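Local atomic coordinates of amidase, hydantoinase/carbamoylase family (Paraburkholderia phymatum, PDB entry 6C0D), a protein that probably hydrolyses N-carbamoyl-L-amino acids as a metal-dependent homodimeric amidase of the peptidase M20 family. Residues V39-S44 with E135-S140; G200-A205 with Q357-P362; V336-A341 with A378-V383. All blocks are in the same frame, centred on the assembly; numbering follows the deposited sequence.

Contact 1: residues V39-S44 with E135-S140; sequences VRLSLS and EGTFSS
The type II beta turn Leu41-Ser44, which leads into helix 45-60, meets Thr137 and Phe138 of the loop after strand 125-130. Backbone separation is least between Ser42 and Thr137, whose CA atoms are 6.3 Å apart. A water bridges them, accepting from Ser42 N at 3.0 Å and from Thr137 OG1 at 2.6 Å. OG1 stands beside the backbone N of Thr137 (chi1 -65°) and also packs on Leu41 CB. The side chain of Ser42 turns to Asp133, whose carboxylate also accepts hydrogen bonds from the backbone N-H groups of Thr137, Phe138 and Ser139, so one acid fixes both loops. The loop carries Glu135, predicted to bind a second zinc ion; the zinc seen here is held by His89, Asp100 and His196, and lies about 11 Å from the Ser42 side chain. The Phe138 ring presents its edge to the turn: Ser42 O lies near the ring plane, 3.4 Å from CE2. From an oblique direction Leu43 CD1 reaches the same CE2 at 3.9 Å, and helix 167-173 covers both side chains. Within the turn, Leu41 O accepts from Ser44 N and, at 2.7 Å, from Ser44 OG, which approaches in the carbonyl plane on a lone pair.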
ATOM      1  N   VAL A  39     -18.666   1.010  23.282  1.00 40.39           N
ATOM      2  CA  VAL A  39     -17.864   2.189  22.983  1.00 44.06           C
ATOM      3  C   VAL A  39     -17.815   3.022  24.253  1.00 42.34           C
ATOM      4  O   VAL A  39     -18.824   3.619  24.655  1.00 42.04           O
ATOM      5  CB  VAL A  39     -18.429   2.989  21.805  1.00 47.28           C
ATOM      6  CG1 VAL A  39     -17.682   4.312  21.656  1.00 48.78           C
ATOM      7  CG2 VAL A  39     -18.331   2.166  20.533  1.00 50.42           C
ATOM      8  N   ARG A  40     -16.648   3.054  24.896  1.00 40.87           N
ATOM      9  CA  ARG A  40     -16.535   3.700  26.202  1.00 42.98           C
ATOM     10  C   ARG A  40     -15.101   4.226  26.325  1.00 43.53           C
ATOM     11  O   ARG A  40     -14.248   3.651  27.015  1.00 39.08           O
ATOM     12  CB  ARG A  40     -16.897   2.732  27.329  1.00 41.41           C
ATOM     13  CG  ARG A  40     -17.105   3.379  28.679  1.00 38.58           C
ATOM     14  CD  ARG A  40     -17.795   2.442  29.662  1.00 32.81           C
ATOM     15  NE  ARG A  40     -16.980   1.274  29.957  1.00 34.04           N
ATOM     16  CZ  ARG A  40     -17.383   0.014  29.822  1.00 35.30           C
ATOM     17  NH1 ARG A  40     -18.615  -0.256  29.401  1.00 33.78           N
ATOM     18  NH2 ARG A  40     -16.552  -0.975  30.119  1.00 29.06           N
ATOM     19  N   LEU A  41     -14.832   5.340  25.638  1.00 39.35           N
ATOM     20  CA  LEU A  41     -13.495   5.923  25.637  1.00 42.80           C
ATOM     21  C   LEU A  41     -13.226   6.661  26.944  1.00 40.08           C
ATOM     22  O   LEU A  41     -14.111   7.329  27.484  1.00 40.63           O
ATOM     23  CB  LEU A  41     -13.325   6.882  24.456  1.00 42.25           C
ATOM     24  CG  LEU A  41     -13.679   6.366  23.057  1.00 46.34           C
ATOM     25  CD1 LEU A  41     -13.205   7.340  21.992  1.00 47.88           C
ATOM     26  CD2 LEU A  41     -13.115   4.976  22.813  1.00 47.37           C
ATOM     27  N   SER A  42     -11.991   6.548  27.438  1.00 38.56           N
ATOM     28  CA  SER A  42     -11.597   7.171  28.703  1.00 37.58           C
ATOM     29  C   SER A  42     -12.087   8.612  28.813  1.00 39.31           C
ATOM     30  O   SER A  42     -11.871   9.423  27.911  1.00 41.80           O
ATOM     31  CB  SER A  42     -10.077   7.147  28.845  1.00 36.42           C
ATOM     32  OG  SER A  42      -9.581   5.830  28.900  1.00 34.48           O
ATOM     33  N   LEU A  43     -12.751   8.915  29.929  1.00 40.63           N
ATOM     34  CA  LEU A  43     -13.195  10.241  30.354  1.00 41.47           C
ATOM     35  C   LEU A  43     -14.332  10.807  29.510  1.00 44.39           C
ATOM     36  O   LEU A  43     -14.726  11.961  29.729  1.00 45.58           O
ATOM     37  CB  LEU A  43     -12.043  11.259  30.376  1.00 43.70           C
ATOM     38  CG  LEU A  43     -10.824  10.803  31.180  1.00 44.84           C
ATOM     39  CD1 LEU A  43      -9.714  11.834  31.076  1.00 42.56           C
ATOM     40  CD2 LEU A  43     -11.205  10.542  32.624  1.00 39.60           C
ATOM     41  N   SER A  44     -14.865  10.056  28.550  1.00 44.76           N
ATOM     42  CA  SER A  44     -16.086  10.463  27.875  1.00 46.12           C
ATOM     43  C   SER A  44     -17.246  10.424  28.868  1.00 45.57           C
ATOM     44  O   SER A  44     -17.163   9.753  29.900  1.00 43.44           O
ATOM     45  CB  SER A  44     -16.370   9.535  26.701  1.00 45.19           C
ATOM     46  OG  SER A  44     -16.648   8.226  27.177  1.00 42.83           O
ATOM     47  N   GLU A 135      -6.203   1.794  27.115  1.00 37.02           N
ATOM     48  CA  GLU A 135      -6.246   1.761  25.657  1.00 37.41           C
ATOM     49  C   GLU A 135      -5.621   2.989  25.012  1.00 42.08           C
ATOM     50  O   GLU A 135      -5.455   3.006  23.788  1.00 39.43           O
ATOM     51  CB  GLU A 135      -7.696   1.604  25.177  1.00 33.04           C
ATOM     52  CG  GLU A 135      -8.404   0.367  25.755  1.00 36.62           C
ATOM     53  CD  GLU A 135      -8.037  -0.923  25.030  1.00 48.64           C
ATOM     54  OE1 GLU A 135      -7.102  -0.899  24.195  1.00 44.07           O
ATOM     55  OE2 GLU A 135      -8.698  -1.958  25.288  1.00 45.68           O
ATOM     56  N   GLY A 136      -5.280   4.010  25.788  1.00 37.28           N
ATOM     57  CA  GLY A 136      -4.567   5.153  25.241  1.00 38.62           C
ATOM     58  C   GLY A 136      -5.387   6.088  24.378  1.00 43.48           C
ATOM     59  O   GLY A 136      -4.908   6.530  23.325  1.00 45.38           O
ATOM     60  N   THR A 137      -6.611   6.409  24.795  1.00 40.69           N
ATOM     61  CA  THR A 137      -7.336   7.484  24.124  1.00 43.36           C
ATOM     62  C   THR A 137      -6.580   8.800  24.262  1.00 52.83           C
ATOM     63  O   THR A 137      -6.528   9.602  23.320  1.00 48.58           O
ATOM     64  CB  THR A 137      -8.753   7.594  24.690  1.00 42.57           C
ATOM     65  OG1 THR A 137      -9.477   6.396  24.382  1.00 42.68           O
ATOM     66  CG2 THR A 137      -9.490   8.782  24.092  1.00 45.55           C
ATOM     67  N   PHE A 138      -5.964   9.027  25.421  1.00 44.45           N
ATOM     68  CA  PHE A 138      -5.074  10.162  25.643  1.00 46.50           C
ATOM     69  C   PHE A 138      -3.619   9.741  25.774  1.00 46.02           C
ATOM     70  O   PHE A 138      -2.752  10.283  25.084  1.00 48.45           O
ATOM     71  CB  PHE A 138      -5.493  10.930  26.905  1.00 46.10           C
ATOM     72  CG  PHE A 138      -6.865  11.534  26.824  1.00 49.75           C
ATOM     73  CD1 PHE A 138      -7.044  12.814  26.325  1.00 50.44           C
ATOM     74  CD2 PHE A 138      -7.972  10.826  27.264  1.00 47.09           C
ATOM     75  CE1 PHE A 138      -8.306  13.372  26.252  1.00 59.07           C
ATOM     76  CE2 PHE A 138      -9.235  11.375  27.195  1.00 46.88           C
ATOM     77  CZ  PHE A 138      -9.406  12.650  26.689  1.00 50.39           C
ATOM     78  N   SER A 139      -3.336   8.768  26.641  1.00 43.12           N
ATOM     79  CA  SER A 139      -1.967   8.373  26.959  1.00 42.63           C
ATOM     80  C   SER A 139      -2.010   6.955  27.505  1.00 39.45           C
ATOM     81  O   SER A 139      -2.592   6.725  28.571  1.00 37.43           O
ATOM     82  CB  SER A 139      -1.351   9.336  27.977  1.00 44.70           C
ATOM     83  OG  SER A 139       0.006   9.032  28.236  1.00 46.81           O
ATOM     84  N   SER A 140      -1.397   6.011  26.790  1.00 39.22           N
ATOM     85  CA  SER A 140      -1.544   4.603  27.139  1.00 42.41           C
ATOM     86  C   SER A 140      -1.009   4.313  28.538  1.00 34.61           C
ATOM     87  O   SER A 140       0.045   4.817  28.942  1.00 35.49           O
ATOM     88  CB  SER A 140      -0.834   3.721  26.110  1.00 46.93           C
ATOM     89  OG  SER A 140      -1.506   3.764  24.863  1.00 50.67           O
TER
HETATM   90  O   HOH W   1     -10.196   4.523  26.051  1.00 36.01           O

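Contact 2: residues G200-A205 with Q357-P362; sequences GGRLEA and QWMHMP
Two methionines on strand 358-363, Met359 and Met361, meet Arg202 and Leu203 in the first turn of helix 202-206, and the four side chains pair in two different ways. Leu203 runs antiparallel to Met359 and crosses Met361 at about a right angle, working through one branch: CD1 is 3.9 Å from Met361 SD and 4.1 Å from Met359 CG. Arg202 does the reverse, perpendicular to Met359 and sliding past Met361 in the opposite direction, but this is the geometry of one of its two modelled conformers. In that conformer both methionine methyls converge on its aliphatic part, CG lying 4.0 Å from Met359 CE and 4.1 Å from Met361 CE. Each methionine has CG between its backbone N and carbonyl carbon (chi1 61° in Met359, 56° in Met361), and each chain bends at chi3 to place its methyl. The charged end of Arg202 is engaged elsewhere, in a salt bridge to Asp266, while its side chain also packs on Pro237 of the second subunit. Strand 358-363 pairs in parallel with strand 210-227, bonded through the backbones of Met359 and Met361; Leu203 and Met361 also pack on Phe382 of strand 378-384.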
ATOM      1  N   GLY A 200      -7.263 -13.960  21.014  1.00 62.56           N
ATOM      2  CA  GLY A 200      -6.270 -14.145  19.962  1.00 73.52           C
ATOM      3  C   GLY A 200      -6.224 -15.548  19.390  1.00 67.37           C
ATOM      4  O   GLY A 200      -6.112 -15.728  18.172  1.00 54.89           O
ATOM      5  N   GLY A 201      -6.290 -16.558  20.253  1.00 39.33           N
ATOM      6  CA  GLY A 201      -6.480 -17.892  19.732  1.00 46.33           C
ATOM      7  C   GLY A 201      -5.744 -19.038  20.396  1.00 41.99           C
ATOM      8  O   GLY A 201      -6.194 -20.174  20.257  1.00 54.26           O
ATOM      9  N   ARG A 202      -4.637 -18.790  21.103  1.00 37.53           N
ATOM     10  CA  ARG A 202      -3.857 -19.902  21.648  0.71 40.80           C
ATOM     11  C   ARG A 202      -4.678 -20.703  22.650  1.00 32.28           C
ATOM     12  O   ARG A 202      -4.789 -21.932  22.548  1.00 32.35           O
ATOM     13  CB  ARG A 202      -2.571 -19.395  22.293  0.71 44.04           C
ATOM     14  CG  ARG A 202      -1.828 -20.450  23.120  0.71 45.59           C
ATOM     15  CD  ARG A 202      -1.171 -21.514  22.252  0.71 49.56           C
ATOM     16  NE  ARG A 202       0.136 -21.091  21.756  0.71 55.39           N
ATOM     17  CZ  ARG A 202       0.721 -21.576  20.661  0.71 57.20           C
ATOM     18  NH1 ARG A 202       1.912 -21.122  20.290  0.71 54.05           N
ATOM     19  NH2 ARG A 202       0.111 -22.500  19.926  0.71 52.02           N
ATOM     20  N   LEU A 203      -5.290 -20.020  23.604  1.00 36.70           N
ATOM     21  CA  LEU A 203      -6.185 -20.693  24.527  1.00 40.28           C
ATOM     22  C   LEU A 203      -7.322 -21.373  23.772  1.00 41.93           C
ATOM     23  O   LEU A 203      -7.591 -22.565  23.976  1.00 42.67           O
ATOM     24  CB  LEU A 203      -6.679 -19.667  25.548  1.00 41.17           C
ATOM     25  CG  LEU A 203      -7.108 -20.130  26.927  1.00 29.09           C
ATOM     26  CD1 LEU A 203      -6.137 -21.103  27.576  1.00 22.23           C
ATOM     27  CD2 LEU A 203      -7.369 -18.934  27.788  1.00 21.59           C
ATOM     28  N   GLU A 204      -7.952 -20.661  22.826  1.00 45.51           N
ATOM     29  CA  GLU A 204      -9.009 -21.273  22.014  1.00 46.07           C
ATOM     30  C   GLU A 204      -8.479 -22.417  21.158  1.00 42.93           C
ATOM     31  O   GLU A 204      -9.091 -23.488  21.088  1.00 43.74           O
ATOM     32  CB  GLU A 204      -9.686 -20.233  21.118  1.00 55.62           C
ATOM     33  CG  GLU A 204     -10.592 -20.882  20.063  1.00 64.81           C
ATOM     34  CD  GLU A 204     -11.120 -19.907  19.024  1.00 74.50           C
ATOM     35  OE1 GLU A 204     -12.254 -19.408  19.194  1.00 76.79           O
ATOM     36  OE2 GLU A 204     -10.402 -19.644  18.037  1.00 72.32           O
ATOM     37  N   ALA A 205      -7.351 -22.208  20.472  1.00 44.01           N
ATOM     38  CA  ALA A 205      -6.829 -23.263  19.612  1.00 41.87           C
ATOM     39  C   ALA A 205      -6.502 -24.528  20.392  1.00 40.57           C
ATOM     40  O   ALA A 205      -6.574 -25.628  19.833  1.00 43.70           O
ATOM     41  CB  ALA A 205      -5.586 -22.783  18.856  1.00 47.27           C
ATOM     42  N   GLN A 357      -7.857 -28.715  31.921  1.00 15.13           N
ATOM     43  CA  GLN A 357      -8.368 -27.679  31.026  1.00 14.86           C
ATOM     44  C   GLN A 357      -7.650 -26.349  31.238  1.00 17.29           C
ATOM     45  O   GLN A 357      -8.219 -25.285  30.987  1.00 17.05           O
ATOM     46  CB  GLN A 357      -9.882 -27.514  31.204  1.00 14.90           C
ATOM     47  CG  GLN A 357     -10.647 -28.805  30.868  1.00 15.83           C
ATOM     48  CD  GLN A 357     -10.567 -29.222  29.411  1.00 17.11           C
ATOM     49  OE1 GLN A 357     -10.011 -28.518  28.555  1.00 19.76           O
ATOM     50  NE2 GLN A 357     -11.146 -30.389  29.108  1.00 18.99           N
ATOM     51  N   TRP A 358      -6.402 -26.382  31.709  1.00 15.84           N
ATOM     52  CA  TRP A 358      -5.637 -25.152  31.883  1.00 15.56           C
ATOM     53  C   TRP A 358      -4.225 -25.317  31.330  1.00 18.45           C
ATOM     54  O   TRP A 358      -3.727 -26.438  31.157  1.00 17.99           O
ATOM     55  CB  TRP A 358      -5.583 -24.738  33.371  1.00 15.49           C
ATOM     56  CG  TRP A 358      -4.729 -25.647  34.198  1.00 19.04           C
ATOM     57  CD1 TRP A 358      -5.100 -26.834  34.776  1.00 17.25           C
ATOM     58  CD2 TRP A 358      -3.340 -25.456  34.517  1.00 14.63           C
ATOM     59  NE1 TRP A 358      -4.012 -27.396  35.439  1.00 18.53           N
ATOM     60  CE2 TRP A 358      -2.928 -26.566  35.293  1.00 20.34           C
ATOM     61  CE3 TRP A 358      -2.406 -24.453  34.215  1.00 15.35           C
ATOM     62  CZ2 TRP A 358      -1.614 -26.700  35.781  1.00 22.45           C
ATOM     63  CZ3 TRP A 358      -1.094 -24.582  34.702  1.00 18.16           C
ATOM     64  CH2 TRP A 358      -0.711 -25.705  35.465  1.00 18.56           C
ATOM     65  N   MET A 359      -3.574 -24.185  31.028  1.00 14.55           N
ATOM     66  CA  MET A 359      -2.188 -24.247  30.554  1.00 15.97           C
ATOM     67  C   MET A 359      -1.443 -22.972  30.931  1.00 19.51           C
ATOM     68  O   MET A 359      -2.041 -21.912  31.113  1.00 17.64           O
ATOM     69  CB  MET A 359      -2.093 -24.430  29.030  1.00 15.68           C
ATOM     70  CG  MET A 359      -2.752 -23.271  28.248  1.00 18.83           C
ATOM     71  SD  MET A 359      -2.951 -23.549  26.452  1.00 28.44           S
ATOM     72  CE  MET A 359      -1.287 -23.247  25.912  1.00 30.61           C
ATOM     73  N   HIS A 360      -0.119 -23.089  31.027  1.00 20.17           N
ATOM     74  CA  HIS A 360       0.741 -21.909  31.027  1.00 18.16           C
ATOM     75  C   HIS A 360       0.873 -21.369  29.607  1.00 18.81           C
ATOM     76  O   HIS A 360       0.886 -22.127  28.628  1.00 18.68           O
ATOM     77  CB  HIS A 360       2.147 -22.245  31.540  1.00 18.89           C
ATOM     78  CG  HIS A 360       2.223 -22.502  33.013  1.00 19.22           C
ATOM     79  ND1 HIS A 360       2.195 -23.770  33.547  1.00 21.91           N
ATOM     80  CD2 HIS A 360       2.379 -21.652  34.058  1.00 19.76           C
ATOM     81  CE1 HIS A 360       2.302 -23.693  34.864  1.00 21.43           C
ATOM     82  NE2 HIS A 360       2.417 -22.417  35.200  1.00 25.22           N
ATOM     83  N   MET A 361       1.022 -20.049  29.500  1.00 18.02           N
ATOM     84  CA  MET A 361       1.155 -19.428  28.179  1.00 16.74           C
ATOM     85  C   MET A 361       1.623 -17.991  28.340  1.00 16.84           C
ATOM     86  O   MET A 361       1.329 -17.360  29.357  1.00 18.89           O
ATOM     87  CB  MET A 361      -0.192 -19.439  27.433  1.00 18.37           C
ATOM     88  CG  MET A 361      -1.290 -18.747  28.272  1.00 16.00           C
ATOM     89  SD  MET A 361      -2.927 -18.858  27.468  1.00 22.01           S
ATOM     90  CE  MET A 361      -2.690 -17.750  26.084  1.00 24.68           C
ATOM     91  N   PRO A 362       2.332 -17.439  27.362  1.00 18.09           N
ATOM     92  CA  PRO A 362       2.640 -16.009  27.404  1.00 18.43           C
ATOM     93  C   PRO A 362       1.413 -15.194  27.032  1.00 20.90           C
ATOM     94  O   PRO A 362       0.459 -15.701  26.423  1.00 19.45           O
ATOM     95  CB  PRO A 362       3.738 -15.859  26.345  1.00 20.01           C
ATOM     96  CG  PRO A 362       3.332 -16.914  25.300  1.00 25.97           C
ATOM     97  CD  PRO A 362       2.843 -18.085  26.135  1.00 20.86           C
TER

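Contact 3: residues V336-A341 with A378-V383; sequences VTMDAA and ACMLFV
Met338, in the short link between strand 336-337 and helix 340-353, lays its side chain against the start of strand 378-384. Its CB lies 3.6 Å from Ala378 O and 4.1 Å from Cys379 CA, beside the backbone of the strand. CG is anti to the carbonyl carbon (chi1 -59°), and a bend at chi2 (-69°) places SD against the strand. SD is therefore the atom with most to touch: Cys379 CA at 3.8 Å, Ala378 O at 3.9 Å, and CG of Met380 at 4.0 Å. Outside the two segments the Met338 side chain packs on Ile216 of strand 210-227.

The next residue anchors the link by its backbone. Asp339 N donates to Ala378 O at 2.8 Å in a nearly straight bond, the N-H...O angle being 162° and the C=O pointing almost directly at the donor. Asp339 is the N-cap of helix 340-353, its OD2 accepting from Leu342 N, so a single residue ties the strand end to the helix start. The link is thus pinned to strand 378-384, which pairs in parallel with strand 189-198, carrier of the zinc ligand His196, and antiparallel with strand 210-227. Cys379 is bonded to Tyr192 and Glu194 and Met380 to Val213; Met338 is joined to Thr214, and Met380 packs on His196.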
ATOM      1  N   VAL A 336       8.176  -8.907  30.238  1.00 20.43           N
ATOM      2  CA  VAL A 336       7.937  -8.666  31.662  1.00 21.95           C
ATOM      3  C   VAL A 336       7.389  -9.962  32.241  1.00 21.30           C
ATOM      4  O   VAL A 336       6.290 -10.392  31.872  1.00 18.70           O
ATOM      5  CB  VAL A 336       6.976  -7.491  31.912  1.00 20.75           C
ATOM      6  CG1 VAL A 336       6.638  -7.397  33.413  1.00 24.07           C
ATOM      7  CG2 VAL A 336       7.605  -6.162  31.448  1.00 27.23           C
ATOM      8  N   THR A 337       8.153 -10.598  33.131  1.00 21.24           N
ATOM      9  CA  THR A 337       7.702 -11.880  33.670  1.00 20.15           C
ATOM     10  C   THR A 337       6.662 -11.661  34.758  1.00 17.71           C
ATOM     11  O   THR A 337       6.727 -10.694  35.521  1.00 19.99           O
ATOM     12  CB  THR A 337       8.875 -12.674  34.249  1.00 32.27           C
ATOM     13  OG1 THR A 337       9.392 -11.960  35.366  1.00 34.30           O
ATOM     14  CG2 THR A 337       9.984 -12.820  33.222  1.00 27.60           C
ATOM     15  N   MET A 338       5.705 -12.583  34.838  1.00 16.26           N
ATOM     16  CA  MET A 338       4.780 -12.575  35.956  1.00 17.73           C
ATOM     17  C   MET A 338       5.421 -13.293  37.137  1.00 18.18           C
ATOM     18  O   MET A 338       6.247 -14.194  36.963  1.00 19.23           O
ATOM     19  CB  MET A 338       3.458 -13.247  35.572  1.00 14.55           C
ATOM     20  CG  MET A 338       2.750 -12.568  34.372  1.00 15.56           C
ATOM     21  SD  MET A 338       2.111 -10.931  34.724  1.00 19.72           S
ATOM     22  CE  MET A 338       3.489  -9.838  34.202  1.00 17.66           C
ATOM     23  N   ASP A 339       5.042 -12.874  38.345  1.00 16.62           N
ATOM     24  CA  ASP A 339       5.685 -13.400  39.552  1.00 15.74           C
ATOM     25  C   ASP A 339       5.549 -14.918  39.618  1.00 17.44           C
ATOM     26  O   ASP A 339       4.451 -15.452  39.456  1.00 15.78           O
ATOM     27  CB  ASP A 339       5.042 -12.774  40.794  1.00 17.03           C
ATOM     28  CG  ASP A 339       5.760 -13.169  42.062  1.00 17.91           C
ATOM     29  OD1 ASP A 339       6.755 -12.497  42.406  1.00 17.43           O
ATOM     30  OD2 ASP A 339       5.333 -14.167  42.683  1.00 17.16           O
ATOM     31  N   ALA A 340       6.672 -15.620  39.854  1.00 17.57           N
ATOM     32  CA  ALA A 340       6.632 -17.088  39.786  1.00 17.67           C
ATOM     33  C   ALA A 340       5.762 -17.704  40.887  1.00 18.48           C
ATOM     34  O   ALA A 340       5.029 -18.677  40.643  1.00 15.95           O
ATOM     35  CB  ALA A 340       8.048 -17.651  39.863  1.00 18.80           C
ATOM     36  N   ALA A 341       5.841 -17.187  42.115  1.00 16.08           N
ATOM     37  CA  ALA A 341       5.003 -17.764  43.169  1.00 13.82           C
ATOM     38  C   ALA A 341       3.517 -17.468  42.931  1.00 14.33           C
ATOM     39  O   ALA A 341       2.666 -18.338  43.165  1.00 15.85           O
ATOM     40  CB  ALA A 341       5.475 -17.262  44.558  1.00 14.49           C
ATOM     41  N   ALA A 378       3.170  -9.391  40.336  1.00 18.60           N
ATOM     42  CA  ALA A 378       1.950  -9.345  39.533  1.00 16.28           C
ATOM     43  C   ALA A 378       1.724 -10.677  38.825  1.00 16.74           C
ATOM     44  O   ALA A 378       2.665 -11.434  38.569  1.00 15.21           O
ATOM     45  CB  ALA A 378       2.028  -8.225  38.483  1.00 17.70           C
ATOM     46  N   CYS A 379       0.458 -10.955  38.492  1.00 17.09           N
ATOM     47  CA  CYS A 379       0.144 -12.149  37.715  1.00 17.23           C
ATOM     48  C   CYS A 379      -1.114 -11.893  36.895  1.00 17.21           C
ATOM     49  O   CYS A 379      -1.867 -10.945  37.148  1.00 15.45           O
ATOM     50  CB  CYS A 379      -0.025 -13.377  38.624  1.00 15.58           C
ATOM     51  SG  CYS A 379      -1.435 -13.230  39.739  1.00 16.27           S
ATOM     52  N   MET A 380      -1.298 -12.709  35.856  1.00 13.97           N
ATOM     53  CA  MET A 380      -2.501 -12.630  35.032  1.00 14.93           C
ATOM     54  C   MET A 380      -3.120 -14.008  34.846  1.00 14.71           C
ATOM     55  O   MET A 380      -2.421 -15.022  34.788  1.00 16.25           O
ATOM     56  CB  MET A 380      -2.207 -12.039  33.636  1.00 13.62           C
ATOM     57  CG  MET A 380      -1.745 -10.591  33.696  1.00 14.36           C
ATOM     58  SD  MET A 380      -1.766  -9.844  32.030  1.00 19.96           S
ATOM     59  CE  MET A 380      -3.529  -9.552  31.792  1.00 23.90           C
ATOM     60  N   LEU A 381      -4.446 -14.016  34.694  1.00 14.16           N
ATOM     61  CA  LEU A 381      -5.200 -15.234  34.426  1.00 16.08           C
ATOM     62  C   LEU A 381      -6.053 -14.982  33.197  1.00 16.10           C
ATOM     63  O   LEU A 381      -6.780 -13.985  33.162  1.00 18.27           O
ATOM     64  CB  LEU A 381      -6.098 -15.594  35.621  1.00 16.83           C
ATOM     65  CG  LEU A 381      -6.796 -16.953  35.513  1.00 20.29           C
ATOM     66  CD1 LEU A 381      -5.754 -18.035  35.813  1.00 18.68           C
ATOM     67  CD2 LEU A 381      -7.967 -17.040  36.485  1.00 22.49           C
ATOM     68  N   PHE A 382      -5.983 -15.881  32.203  1.00 14.85           N
ATOM     69  CA  PHE A 382      -6.731 -15.727  30.954  1.00 15.05           C
ATOM     70  C   PHE A 382      -7.932 -16.679  30.894  1.00 14.97           C
ATOM     71  O   PHE A 382      -7.860 -17.813  31.380  1.00 17.48           O
ATOM     72  CB  PHE A 382      -5.844 -16.019  29.738  1.00 17.60           C
ATOM     73  CG  PHE A 382      -4.951 -14.870  29.314  1.00 18.02           C
ATOM     74  CD1 PHE A 382      -5.040 -13.627  29.930  1.00 25.69           C
ATOM     75  CD2 PHE A 382      -4.013 -15.051  28.310  1.00 20.93           C
ATOM     76  CE1 PHE A 382      -4.218 -12.580  29.525  1.00 33.06           C
ATOM     77  CE2 PHE A 382      -3.197 -13.997  27.883  1.00 22.76           C
ATOM     78  CZ  PHE A 382      -3.312 -12.764  28.494  1.00 24.20           C
ATOM     79  N   VAL A 383      -9.021 -16.192  30.298  1.00 15.16           N
ATOM     80  CA  VAL A 383     -10.134 -17.038  29.869  0.69 17.85           C
ATOM     81  C   VAL A 383     -10.277 -16.874  28.366  1.00 19.34           C
ATOM     82  O   VAL A 383      -9.925 -15.824  27.807  1.00 26.58           O
ATOM     83  CB  VAL A 383     -11.455 -16.699  30.579  0.69 18.03           C
ATOM     84  CG1 VAL A 383     -11.340 -16.978  32.072  0.69 15.40           C
ATOM     85  CG2 VAL A 383     -11.881 -15.264  30.297  0.69 19.88           C
TER

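In the fold
From the N terminus, contact 1 closes first, bringing the loop before helix 45-60 to the loop after strand 125-130, 91 residues on; it is complete before the others open. Contact 2 closes over 152 residues and joins helix 202-206 to strand 358-363; contact 3 closes over 37 and joins the start of helix 340-353 to strand 378-384. These two cross instead of nesting: the chain passes 200-205, then 336-341, then 357-362 and finally 378-383. They also touch, Leu203 CD2 being 3.8 Å from Phe382 O and Met361 CE 3.7 Å from Phe382 CD2. Contact 1 lies on the opposite side of the chain's centre from both.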